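Haloacid dehalogenase domain protein hydrolase (Planctomyces limnophilus, PDB 4OVY) is probably a hydrolase, perhaps a phosphatase, of the haloacid dehalogenase superfamily, with a metal site that holds calcium in the crystal. Local coordinates at residues E36-F41 with E154-I159; A15-V20 with L147-Q152; A126-F131 with R264-D269; C49-Y54 with R270-G275. One frame throughout, in Å; residues are numbered along the deposited sequence. Where two conformers were deposited one is given.

Contacts 1 and 2 form one neighbourhood, contacts 3 and 4 another; contact 1 lies across the chain's centre from contacts 3 and 4, about 27 and 25 Å away by centres. Contact 1 joins two parallel strands of the central sheet, and contact 2 lies beside it, centres about 10 Å apart; Phe41 packs on Leu147 and Leu150, and Thr157 bonds to Arg151. Contacts 3 and 4 are about 10 Å apart by centres, joined where Tyr268 OH meets Glu50 OE2 at 2.6 Å and His128 NE2 meets Gln51 O at 2.7 Å. The calcium ion is about 4 Å from the Glu50 side chain and about 10 Å from that of Phe41, which precedes the ligand Asp42.

Contact 1: E36-F41 with E154-I159; sequences ERIVTF and EFKTFI
The carbonyl oxygen of Arg37 is held twice by segment 154-159. Lys156 N donates to Arg37 O at 2.8 Å, and Phe155 adds a CA-H...O contact, its CA 3.2 Å from Arg37 O. The ladder then climbs from one chain to the other. Val39 N reaches Lys156 O and Phe158 N reaches Val39 O, both close to straight, 175° at the hydrogen. Phe41 N follows, bonding Phe158 O at 2.8 Å. Strands 38-41 and 156-159 are thus parallel neighbours in the central sheet of the Rossmann-like HAD core, and the first of them runs straight into Asp42, a calcium ligand.

Side chains alternate between the two faces. With Val39 and Thr157 side by side, Val39 CG1 sits between its own N and carbonyl carbon (chi1 57°) and meets Thr157 CG2 at 3.7 Å. Ile38 and Phe158 share the other face, Ile38 CG2 being 4.0 Å from Phe158 CD1. Lys156 points to that face too, but its NZ runs on to a salt bridge with Glu181 of the second subunit.

Just before the strands begin, Arg37 CB lies over one face of the Phe155 ring, 4.0 Å from its centroid, and Val39 CG1 touches the ring at CD2. An alanine in place of Phe155 would probably open a gap between Arg37, Val39 and helix 11-24, whose Val23 and Thr24 also touch the ring. The Arg37 guanidinium bonds Val32 O and His153 O, while a water in its plane links NH1 to Glu154 OE2.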
# COMPACT_ATOMS: atom_id res chain seq x y z
N GLU A 36 11.70 10.57 -1.71
CA GLU A 36 12.38 9.34 -1.28
C GLU A 36 12.53 9.21 0.24
O GLU A 36 13.01 8.19 0.74
CB GLU A 36 13.77 9.26 -1.94
CG GLU A 36 13.73 9.00 -3.44
CD GLU A 36 15.10 9.14 -4.10
OE1 GLU A 36 16.12 8.70 -3.53
OE2 GLU A 36 15.15 9.70 -5.20
N ARG A 37 12.09 10.22 0.99
CA ARG A 37 12.25 10.24 2.44
C ARG A 37 11.20 9.38 3.14
O ARG A 37 10.25 9.88 3.75
CB ARG A 37 12.21 11.67 2.96
CG ARG A 37 13.35 12.52 2.41
CD ARG A 37 13.32 13.93 2.96
NE ARG A 37 14.18 14.79 2.16
CZ ARG A 37 14.20 16.11 2.20
NH1 ARG A 37 13.41 16.79 3.03
NH2 ARG A 37 15.03 16.77 1.40
N ILE A 38 11.39 8.07 3.05
CA ILE A 38 10.50 7.08 3.64
C ILE A 38 11.16 6.55 4.90
O ILE A 38 12.33 6.14 4.87
CB ILE A 38 10.28 5.88 2.68
CG1 ILE A 38 9.72 6.34 1.33
CG2 ILE A 38 9.40 4.82 3.32
CD1 ILE A 38 8.50 7.23 1.44
N VAL A 39 10.41 6.55 6.00
CA VAL A 39 10.86 5.97 7.26
C VAL A 39 9.82 4.99 7.78
O VAL A 39 8.62 5.28 7.76
CB VAL A 39 11.19 7.05 8.33
CG1 VAL A 39 10.01 7.96 8.59
CG2 VAL A 39 11.67 6.40 9.62
N THR A 40 10.28 3.82 8.24
CA THR A 40 9.40 2.76 8.71
C THR A 40 9.63 2.46 10.19
O THR A 40 10.77 2.36 10.65
CB THR A 40 9.56 1.46 7.89
OG1 THR A 40 10.94 1.07 7.87
CG2 THR A 40 9.07 1.66 6.48
N PHE A 41 8.52 2.31 10.91
CA PHE A 41 8.52 1.99 12.33
C PHE A 41 7.74 0.71 12.57
O PHE A 41 6.63 0.55 12.07
CB PHE A 41 7.81 3.09 13.13
CG PHE A 41 8.52 4.41 13.11
CD1 PHE A 41 8.33 5.30 12.06
CD2 PHE A 41 9.35 4.79 14.15
CE1 PHE A 41 8.98 6.53 12.04
CE2 PHE A 41 10.00 6.01 14.14
CZ PHE A 41 9.81 6.88 13.09
N GLU A 154 9.72 16.62 6.04
CA GLU A 154 9.13 16.06 4.82
C GLU A 154 9.40 14.57 4.63
O GLU A 154 9.39 14.09 3.50
CB GLU A 154 9.53 16.89 3.59
CG GLU A 154 9.20 18.38 3.74
CD GLU A 154 9.28 19.15 2.42
OE1 GLU A 154 8.35 19.03 1.59
OE2 GLU A 154 10.27 19.89 2.21
N PHE A 155 9.59 13.83 5.72
CA PHE A 155 9.58 12.36 5.66
C PHE A 155 8.14 11.88 5.67
O PHE A 155 7.29 12.50 6.30
CB PHE A 155 10.25 11.72 6.88
CG PHE A 155 11.74 11.74 6.84
CD1 PHE A 155 12.44 12.93 7.01
CD2 PHE A 155 12.46 10.56 6.68
CE1 PHE A 155 13.82 12.95 6.99
CE2 PHE A 155 13.85 10.58 6.66
CZ PHE A 155 14.53 11.77 6.81
N LYS A 156 7.88 10.76 4.99
CA LYS A 156 6.62 10.03 5.13
C LYS A 156 6.85 8.89 6.11
O LYS A 156 7.68 8.01 5.87
CB LYS A 156 6.15 9.45 3.80
CG LYS A 156 5.70 10.49 2.79
CD LYS A 156 5.28 9.87 1.46
CE LYS A 156 3.82 9.43 1.44
NZ LYS A 156 3.27 9.46 0.05
N THR A 157 6.08 8.90 7.19
CA THR A 157 6.24 7.95 8.29
C THR A 157 5.26 6.80 8.10
O THR A 157 4.05 7.02 8.07
CB THR A 157 5.96 8.62 9.65
OG1 THR A 157 4.67 9.24 9.63
CG2 THR A 157 7.02 9.68 9.97
N PHE A 158 5.79 5.58 7.96
CA PHE A 158 4.97 4.37 7.83
C PHE A 158 5.11 3.48 9.07
O PHE A 158 6.19 3.39 9.68
CB PHE A 158 5.43 3.53 6.64
CG PHE A 158 5.01 4.06 5.30
CD1 PHE A 158 5.66 5.15 4.73
CD2 PHE A 158 4.00 3.43 4.57
CE1 PHE A 158 5.30 5.61 3.48
CE2 PHE A 158 3.64 3.89 3.33
CZ PHE A 158 4.28 4.98 2.78
N ILE A 159 4.04 2.77 9.40
CA ILE A 159 4.13 1.64 10.31
C ILE A 159 4.30 0.35 9.50
O ILE A 159 3.62 0.16 8.48
CB ILE A 159 2.88 1.53 11.21
CG1 ILE A 159 2.91 2.63 12.27
CG2 ILE A 159 2.81 0.17 11.89
CD1 ILE A 159 1.60 2.78 13.00
O HOH W 1 12.96 19.51 3.28

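Contact 2: A15-V20 with L147-Q152; sequences AILEYV and LAFLRQ
Phe149 and Val20 reach toward each other tip to tip across two nearly parallel helices, 11-24 and 141-152. The short segments make an angle of 11° and stand 11.7 Å apart by their axes, so side chains alone bridge the gap. Both helices lie against the central sheet of the Rossmann-like core, and each is followed in the chain by one of its strands, 38-41 and 156-161.

The contact is apolar throughout, with no hydrogen bond crossing it. Most of it is aromatic on aliphatic. CG of Phe149 stands anti to its backbone N (chi1 176°), and the far end of the ring enters a cluster of three side chains on helix 11-24. Leu17 comes across it at about a right angle, its CD2 3.7 Å from Phe149 CZ. Both methyls of Val20 reach Phe149 CE2, CG1 and CG2 each at 3.8 Å from it. Ile16 is the more distant neighbour, its CG2 4.2 Å from Phe149 CE2. Outside the two segments the Phe149 ring also meets the ring of His153.

Aliphatic on aliphatic contact comes from Leu150, one residue further on. This side chain leans toward the sheet, where it touches Val39 and Phe41, and it still leaves one branch for the facing helix: Leu150 CD2 lies 3.6 Å from Val20 CG2.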
# COMPACT_ATOMS: atom_id res chain seq x y z
N ALA A 15 22.66 10.77 16.48
CA ALA A 15 22.51 10.12 15.19
C ALA A 15 21.29 10.60 14.42
O ALA A 15 21.36 10.83 13.22
CB ALA A 15 22.45 8.61 15.37
N ILE A 16 20.16 10.74 15.12
CA ILE A 16 18.92 11.16 14.48
C ILE A 16 19.06 12.58 13.93
O ILE A 16 18.77 12.82 12.76
CB ILE A 16 17.71 11.06 15.43
CG1 ILE A 16 17.39 9.59 15.70
CG2 ILE A 16 16.50 11.77 14.83
CD1 ILE A 16 16.46 9.38 16.88
N LEU A 17 19.51 13.50 14.78
CA LEU A 17 19.63 14.90 14.37
C LEU A 17 20.62 15.07 13.22
O LEU A 17 20.33 15.78 12.26
CB LEU A 17 20.02 15.79 15.56
CG LEU A 17 18.99 15.88 16.70
CD1 LEU A 17 19.61 16.59 17.90
CD2 LEU A 17 17.72 16.59 16.26
N GLU A 18 21.77 14.41 13.32
CA GLU A 18 22.82 14.47 12.30
C GLU A 18 22.33 13.91 10.96
O GLU A 18 22.52 14.53 9.90
CB GLU A 18 24.05 13.67 12.77
CG GLU A 18 25.28 13.75 11.87
CD GLU A 18 26.57 13.37 12.59
OE1 GLU A 18 26.56 12.35 13.32
OE2 GLU A 18 27.59 14.10 12.45
N TYR A 19 21.69 12.76 11.01
CA TYR A 19 21.22 12.09 9.81
C TYR A 19 20.12 12.90 9.11
O TYR A 19 20.17 13.12 7.90
CB TYR A 19 20.72 10.69 10.14
CG TYR A 19 20.34 9.89 8.93
CD1 TYR A 19 21.32 9.35 8.10
CD2 TYR A 19 19.01 9.66 8.60
CE1 TYR A 19 20.99 8.60 6.99
CE2 TYR A 19 18.66 8.90 7.48
CZ TYR A 19 19.66 8.39 6.68
OH TYR A 19 19.33 7.65 5.56
N VAL A 20 19.13 13.35 9.88
CA VAL A 20 18.04 14.12 9.30
C VAL A 20 18.58 15.41 8.67
O VAL A 20 18.20 15.77 7.57
CB VAL A 20 16.92 14.41 10.32
CG1 VAL A 20 15.91 15.40 9.76
CG2 VAL A 20 16.23 13.09 10.70
N LEU A 147 8.33 11.21 15.38
CA LEU A 147 7.41 11.21 14.24
C LEU A 147 7.14 12.63 13.71
O LEU A 147 7.21 12.87 12.51
CB LEU A 147 6.10 10.53 14.61
CG LEU A 147 6.15 9.00 14.78
CD1 LEU A 147 4.89 8.53 15.48
CD2 LEU A 147 6.32 8.30 13.44
N ALA A 148 6.82 13.55 14.62
CA ALA A 148 6.56 14.95 14.24
C ALA A 148 7.78 15.61 13.60
O ALA A 148 7.67 16.31 12.60
CB ALA A 148 6.10 15.75 15.45
N PHE A 149 8.94 15.38 14.20
CA PHE A 149 10.21 15.93 13.73
C PHE A 149 10.49 15.48 12.30
O PHE A 149 10.85 16.28 11.44
CB PHE A 149 11.34 15.49 14.67
CG PHE A 149 12.71 15.92 14.23
CD1 PHE A 149 13.08 17.26 14.26
CD2 PHE A 149 13.65 14.98 13.82
CE1 PHE A 149 14.35 17.66 13.87
CE2 PHE A 149 14.92 15.38 13.43
CZ PHE A 149 15.28 16.72 13.45
N LEU A 150 10.33 14.19 12.05
CA LEU A 150 10.55 13.64 10.72
C LEU A 150 9.55 14.21 9.70
O LEU A 150 9.93 14.59 8.59
CB LEU A 150 10.48 12.12 10.76
CG LEU A 150 11.62 11.46 11.55
CD1 LEU A 150 11.32 10.01 11.85
CD2 LEU A 150 12.95 11.60 10.82
N ARG A 151 8.28 14.29 10.08
CA ARG A 151 7.27 14.86 9.18
C ARG A 151 7.53 16.34 8.90
O ARG A 151 7.32 16.81 7.78
CB ARG A 151 5.86 14.59 9.70
CG ARG A 151 5.47 13.11 9.58
CD ARG A 151 3.98 12.89 9.80
NE ARG A 151 3.58 13.18 11.17
CZ ARG A 151 3.31 12.28 12.13
NH1 ARG A 151 2.96 12.71 13.33
NH2 ARG A 151 3.38 10.97 11.91
N GLN A 152 8.02 17.07 9.89
CA GLN A 152 8.42 18.48 9.69
C GLN A 152 9.53 18.61 8.65
O GLN A 152 9.62 19.64 7.98
CB GLN A 152 8.86 19.11 11.01
CG GLN A 152 7.70 19.42 11.96
CD GLN A 152 8.15 19.67 13.39
OE1 GLN A 152 9.33 19.88 13.67
NE2 GLN A 152 7.20 19.64 14.32

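Contact 3: A126-F131 with R264-D269; sequences ARHPKF and REFAYD
Phe266 pushes the end of its ring against His128, Lys130 and Phe131. Segment 126-131 is a loop that follows helix 112-125 on the way back to the core, out of the region that in HAD enzymes of this topology usually forms the cap; it meets the loop part of segment 264-269, just before the short, weakly bonded strand 267-268 that pairs with core strand 253-260.

The tight part gathers round the tip of Phe266. Lys130 CD comes to 3.5 Å from Phe266 CZ, while His128 meets the ring tip to tip, its CE1 4.0 Å from the same CZ. Phe131 slides past in the opposite direction, with CE2 3.9 Å from Phe266 CE1. His128 is firmly set: Phe131 CD2 and Pro129 CD lie over its two faces, ND1 accepts Lys130 N at 3.1 Å, and NE2 bonds Gln51 O. An alanine in place of Phe266 would probably leave these three side chains without their common partner and open a gap between the loops. Behind the ring, the buried Glu265 carboxylate is held by Tyr140, His259 and the N-H of Phe266.

The looser side begins beyond Lys130 CD, where the amino end of this exposed residue leads off. Its NZ stands 5.6 Å from the centroid of the Phe266 ring, at most a weak cation-pi attraction. At the margin, Phe131 CE1 lies 4.0 Å from Arg264 O.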
# COMPACT_ATOMS: atom_id res chain seq x y z
N ALA A 126 -11.10 -0.80 26.93
CA ALA A 126 -10.09 -1.60 27.60
C ALA A 126 -9.02 -0.70 28.20
O ALA A 126 -8.83 0.44 27.77
CB ALA A 126 -9.45 -2.58 26.62
N ARG A 127 -8.30 -1.22 29.19
CA ARG A 127 -7.21 -0.46 29.79
C ARG A 127 -6.04 -1.35 30.15
O ARG A 127 -6.20 -2.55 30.41
CB ARG A 127 -7.70 0.29 31.02
CG ARG A 127 -7.85 -0.56 32.27
CD ARG A 127 -8.33 0.30 33.42
NE ARG A 127 -8.41 -0.44 34.68
CZ ARG A 127 -8.69 0.13 35.85
NH1 ARG A 127 -8.91 1.44 35.94
NH2 ARG A 127 -8.74 -0.62 36.95
N HIS A 128 -4.86 -0.75 30.17
CA HIS A 128 -3.67 -1.47 30.52
C HIS A 128 -3.76 -1.88 31.99
O HIS A 128 -4.15 -1.06 32.84
CB HIS A 128 -2.43 -0.61 30.25
CG HIS A 128 -1.16 -1.39 30.22
ND1 HIS A 128 -0.56 -1.85 31.36
CD2 HIS A 128 -0.40 -1.81 29.19
CE1 HIS A 128 0.54 -2.52 31.04
NE2 HIS A 128 0.65 -2.52 29.73
N PRO A 129 -3.44 -3.15 32.31
CA PRO A 129 -3.58 -3.64 33.69
C PRO A 129 -2.63 -2.98 34.70
O PRO A 129 -2.93 -2.94 35.88
CB PRO A 129 -3.26 -5.14 33.57
CG PRO A 129 -2.44 -5.26 32.34
CD PRO A 129 -2.95 -4.20 31.40
N LYS A 130 -1.48 -2.50 34.22
CA LYS A 130 -0.53 -1.75 35.03
C LYS A 130 -0.84 -0.26 35.08
O LYS A 130 -0.99 0.30 36.15
CB LYS A 130 0.88 -1.95 34.47
CG LYS A 130 2.01 -1.38 35.31
CD LYS A 130 3.34 -1.67 34.65
CE LYS A 130 4.44 -0.76 35.15
NZ LYS A 130 5.00 -1.21 36.45
N PHE A 131 -0.93 0.38 33.92
CA PHE A 131 -1.05 1.85 33.86
C PHE A 131 -2.48 2.35 34.07
O PHE A 131 -2.68 3.52 34.38
CB PHE A 131 -0.44 2.39 32.55
CG PHE A 131 0.99 1.96 32.34
CD1 PHE A 131 2.00 2.44 33.16
CD2 PHE A 131 1.32 1.05 31.33
CE1 PHE A 131 3.31 2.03 32.99
CE2 PHE A 131 2.63 0.64 31.15
CZ PHE A 131 3.63 1.14 31.98
N ARG A 264 9.91 2.84 34.99
CA ARG A 264 8.93 3.65 34.26
C ARG A 264 8.18 2.86 33.17
O ARG A 264 7.11 3.28 32.71
CB ARG A 264 9.62 4.87 33.65
CG ARG A 264 10.29 5.78 34.68
CD ARG A 264 10.91 7.02 34.06
NE ARG A 264 11.94 6.68 33.09
CZ ARG A 264 12.48 7.52 32.20
NH1 ARG A 264 12.10 8.79 32.13
NH2 ARG A 264 13.40 7.08 31.36
N GLU A 265 8.73 1.73 32.74
CA GLU A 265 8.09 0.93 31.69
C GLU A 265 8.34 -0.54 32.01
O GLU A 265 7.95 -0.99 33.10
CB GLU A 265 8.59 1.36 30.29
CG GLU A 265 7.61 1.07 29.14
CD GLU A 265 8.03 -0.08 28.22
OE1 GLU A 265 7.21 -0.47 27.36
OE2 GLU A 265 9.16 -0.58 28.33
N PHE A 266 8.98 -1.28 31.11
CA PHE A 266 9.33 -2.68 31.37
C PHE A 266 10.76 -2.91 30.93
O PHE A 266 11.22 -2.29 29.97
CB PHE A 266 8.42 -3.60 30.58
CG PHE A 266 7.00 -3.56 31.02
CD1 PHE A 266 6.11 -2.65 30.47
CD2 PHE A 266 6.54 -4.44 31.99
CE1 PHE A 266 4.79 -2.61 30.89
CE2 PHE A 266 5.22 -4.41 32.41
CZ PHE A 266 4.35 -3.49 31.86
N ALA A 267 11.46 -3.80 31.63
CA ALA A 267 12.82 -4.16 31.25
C ALA A 267 12.80 -5.59 30.72
O ALA A 267 12.38 -6.51 31.43
CB ALA A 267 13.77 -4.04 32.43
N TYR A 268 13.22 -5.75 29.48
CA TYR A 268 13.27 -7.07 28.84
C TYR A 268 14.10 -7.03 27.57
O TYR A 268 14.19 -6.00 26.92
CB TYR A 268 11.86 -7.56 28.49
CG TYR A 268 11.08 -6.69 27.52
CD1 TYR A 268 10.32 -5.63 27.98
CD2 TYR A 268 11.08 -6.95 26.15
CE1 TYR A 268 9.59 -4.83 27.11
CE2 TYR A 268 10.36 -6.17 25.26
CZ TYR A 268 9.61 -5.11 25.75
OH TYR A 268 8.89 -4.34 24.88
N ASP A 269 14.71 -8.15 27.22
CA ASP A 269 15.30 -8.32 25.90
C ASP A 269 15.37 -9.79 25.48
O ASP A 269 14.45 -10.28 24.80
CB ASP A 269 16.66 -7.58 25.74
CG ASP A 269 17.59 -7.71 26.95
OD1 ASP A 269 17.75 -8.81 27.51
OD2 ASP A 269 18.22 -6.69 27.30

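Contact 4: C49-Y54 with R270-G275; sequences CEQPMY and RQSPFG
Phe274 and Tyr54 each carry CG anti to their own carbonyl carbon (chi1 -60° and -56°), and those turns set each CG on the side of its backbone N, from where the rings meet. The planes stand at 85°, with the edge of Phe274 toward the face of Tyr54: a T-shaped pair. Its closest atoms are Phe274 CD1 and Tyr54 CE2, at 3.5 Å. Beyond the ring, the Tyr54 hydroxyl accepts the N-H of Gly275, N to OH 3.1 Å, which ties the two loops together.

Phe274 is covered from the backbone as well. CA of Met53, a selenomethionine, sits over the centre of one ring face, a CH-pi contact of 3.8 Å from CA to centroid, and Met53 CB adds 3.7 Å to Phe274 CZ. Pro52, after a cis peptide bond, brings its carbonyl O to 3.2 Å from Phe274 CE2. Leu57 and Leu88 also pack on this ring.

Segment 49-54 closely follows the DxD strand of the HAD core, where this family usually has its flap, and it leads into helix 55-67 with Tyr54 at the N-cap position. It carries Glu50, a calcium ligand seen for this protein, although the ion in this chain is not bound by it.

Glu50 OE2 lies 3.3 Å from Gly275 CA and bonds Tyr268 OH; a CB at Gly275 would run into that oxygen, so the glycine, with its positive phi, fits the site closely. Further along, Ser272 OG donates to Phe274 O at 2.6 Å.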
# COMPACT_ATOMS: atom_id res chain seq x y z
N CYS A 49 3.59 0.31 24.19
CA CYS A 49 3.90 -0.79 25.09
C CYS A 49 3.36 -2.14 24.60
O CYS A 49 2.24 -2.22 24.10
CB CYS A 49 3.31 -0.45 26.46
SG CYS A 49 3.77 -1.59 27.75
N GLU A 50 4.16 -3.20 24.78
CA GLU A 50 3.79 -4.57 24.36
C GLU A 50 3.89 -5.59 25.51
O GLU A 50 3.93 -6.79 25.28
CB GLU A 50 4.66 -5.04 23.20
CG GLU A 50 6.13 -5.16 23.56
CD GLU A 50 7.03 -5.55 22.42
OE1 GLU A 50 6.53 -5.99 21.36
OE2 GLU A 50 8.26 -5.41 22.59
N GLN A 51 3.95 -5.09 26.75
CA GLN A 51 3.92 -5.93 27.94
C GLN A 51 2.64 -5.58 28.71
O GLN A 51 2.24 -4.42 28.72
CB GLN A 51 5.15 -5.68 28.81
CG GLN A 51 6.48 -6.00 28.15
CD GLN A 51 6.68 -7.48 27.85
OE1 GLN A 51 6.02 -8.34 28.42
NE2 GLN A 51 7.61 -7.77 26.94
N PRO A 52 2.01 -6.58 29.36
CA PRO A 52 2.40 -7.99 29.50
C PRO A 52 2.17 -8.84 28.26
O PRO A 52 2.56 -10.01 28.24
CB PRO A 52 1.51 -8.48 30.65
CG PRO A 52 0.29 -7.64 30.55
CD PRO A 52 0.75 -6.29 30.08
N MSE A 53 1.54 -8.26 27.23
CA MSE A 53 1.37 -8.95 25.94
C MSE A 53 1.09 -7.95 24.85
O MSE A 53 0.75 -6.79 25.12
CB MSE A 53 0.23 -9.97 25.98
CG MSE A 53 -1.12 -9.32 26.26
SE MSE A 53 -2.54 -10.67 26.46
CE MSE A 53 -2.19 -11.02 28.37
N TYR A 54 1.22 -8.38 23.60
CA TYR A 54 0.85 -7.54 22.46
C TYR A 54 -0.59 -7.09 22.69
O TYR A 54 -1.43 -7.89 23.12
CB TYR A 54 0.96 -8.31 21.13
CG TYR A 54 2.33 -8.91 20.86
CD1 TYR A 54 3.49 -8.15 21.00
CD2 TYR A 54 2.47 -10.24 20.44
CE1 TYR A 54 4.74 -8.68 20.74
CE2 TYR A 54 3.72 -10.78 20.18
CZ TYR A 54 4.86 -10.00 20.34
OH TYR A 54 6.12 -10.52 20.09
N ARG A 270 16.40 -10.50 25.92
CA ARG A 270 16.74 -11.81 25.33
C ARG A 270 15.81 -12.95 25.76
O ARG A 270 15.70 -13.95 25.05
CB ARG A 270 18.19 -12.18 25.66
CG ARG A 270 19.21 -11.17 25.12
CD ARG A 270 20.64 -11.67 25.24
NE ARG A 270 21.61 -10.59 25.04
CZ ARG A 270 22.11 -10.21 23.86
NH1 ARG A 270 22.98 -9.22 23.81
NH2 ARG A 270 21.77 -10.82 22.74
N GLN A 271 15.15 -12.79 26.90
CA GLN A 271 14.32 -13.84 27.49
C GLN A 271 12.82 -13.60 27.34
O GLN A 271 12.02 -14.39 27.81
CB GLN A 271 14.62 -13.98 28.99
CG GLN A 271 16.10 -14.11 29.35
CD GLN A 271 16.65 -15.48 29.03
OE1 GLN A 271 16.62 -15.93 27.89
NE2 GLN A 271 17.16 -16.16 30.05
N SER A 272 12.43 -12.51 26.68
CA SER A 272 11.04 -12.09 26.67
C SER A 272 10.24 -12.89 25.65
O SER A 272 10.66 -13.02 24.51
CB SER A 272 10.93 -10.61 26.34
OG SER A 272 9.59 -10.18 26.49
N PRO A 273 9.08 -13.42 26.05
CA PRO A 273 8.21 -14.03 25.05
C PRO A 273 7.62 -13.00 24.07
O PRO A 273 7.32 -13.34 22.94
CB PRO A 273 7.12 -14.70 25.88
CG PRO A 273 7.16 -14.07 27.22
CD PRO A 273 8.56 -13.55 27.42
N PHE A 274 7.47 -11.75 24.51
CA PHE A 274 6.93 -10.69 23.67
C PHE A 274 8.03 -9.67 23.37
O PHE A 274 8.65 -9.15 24.29
CB PHE A 274 5.74 -10.02 24.37
CG PHE A 274 4.61 -10.98 24.66
CD1 PHE A 274 3.77 -11.40 23.64
CD2 PHE A 274 4.41 -11.47 25.94
CE1 PHE A 274 2.73 -12.28 23.89
CE2 PHE A 274 3.37 -12.36 26.20
CZ PHE A 274 2.54 -12.77 25.17
N GLY A 275 8.26 -9.40 22.09
CA GLY A 275 9.29 -8.44 21.69
C GLY A 275 10.70 -8.88 22.02
O GLY A 275 11.55 -8.06 22.40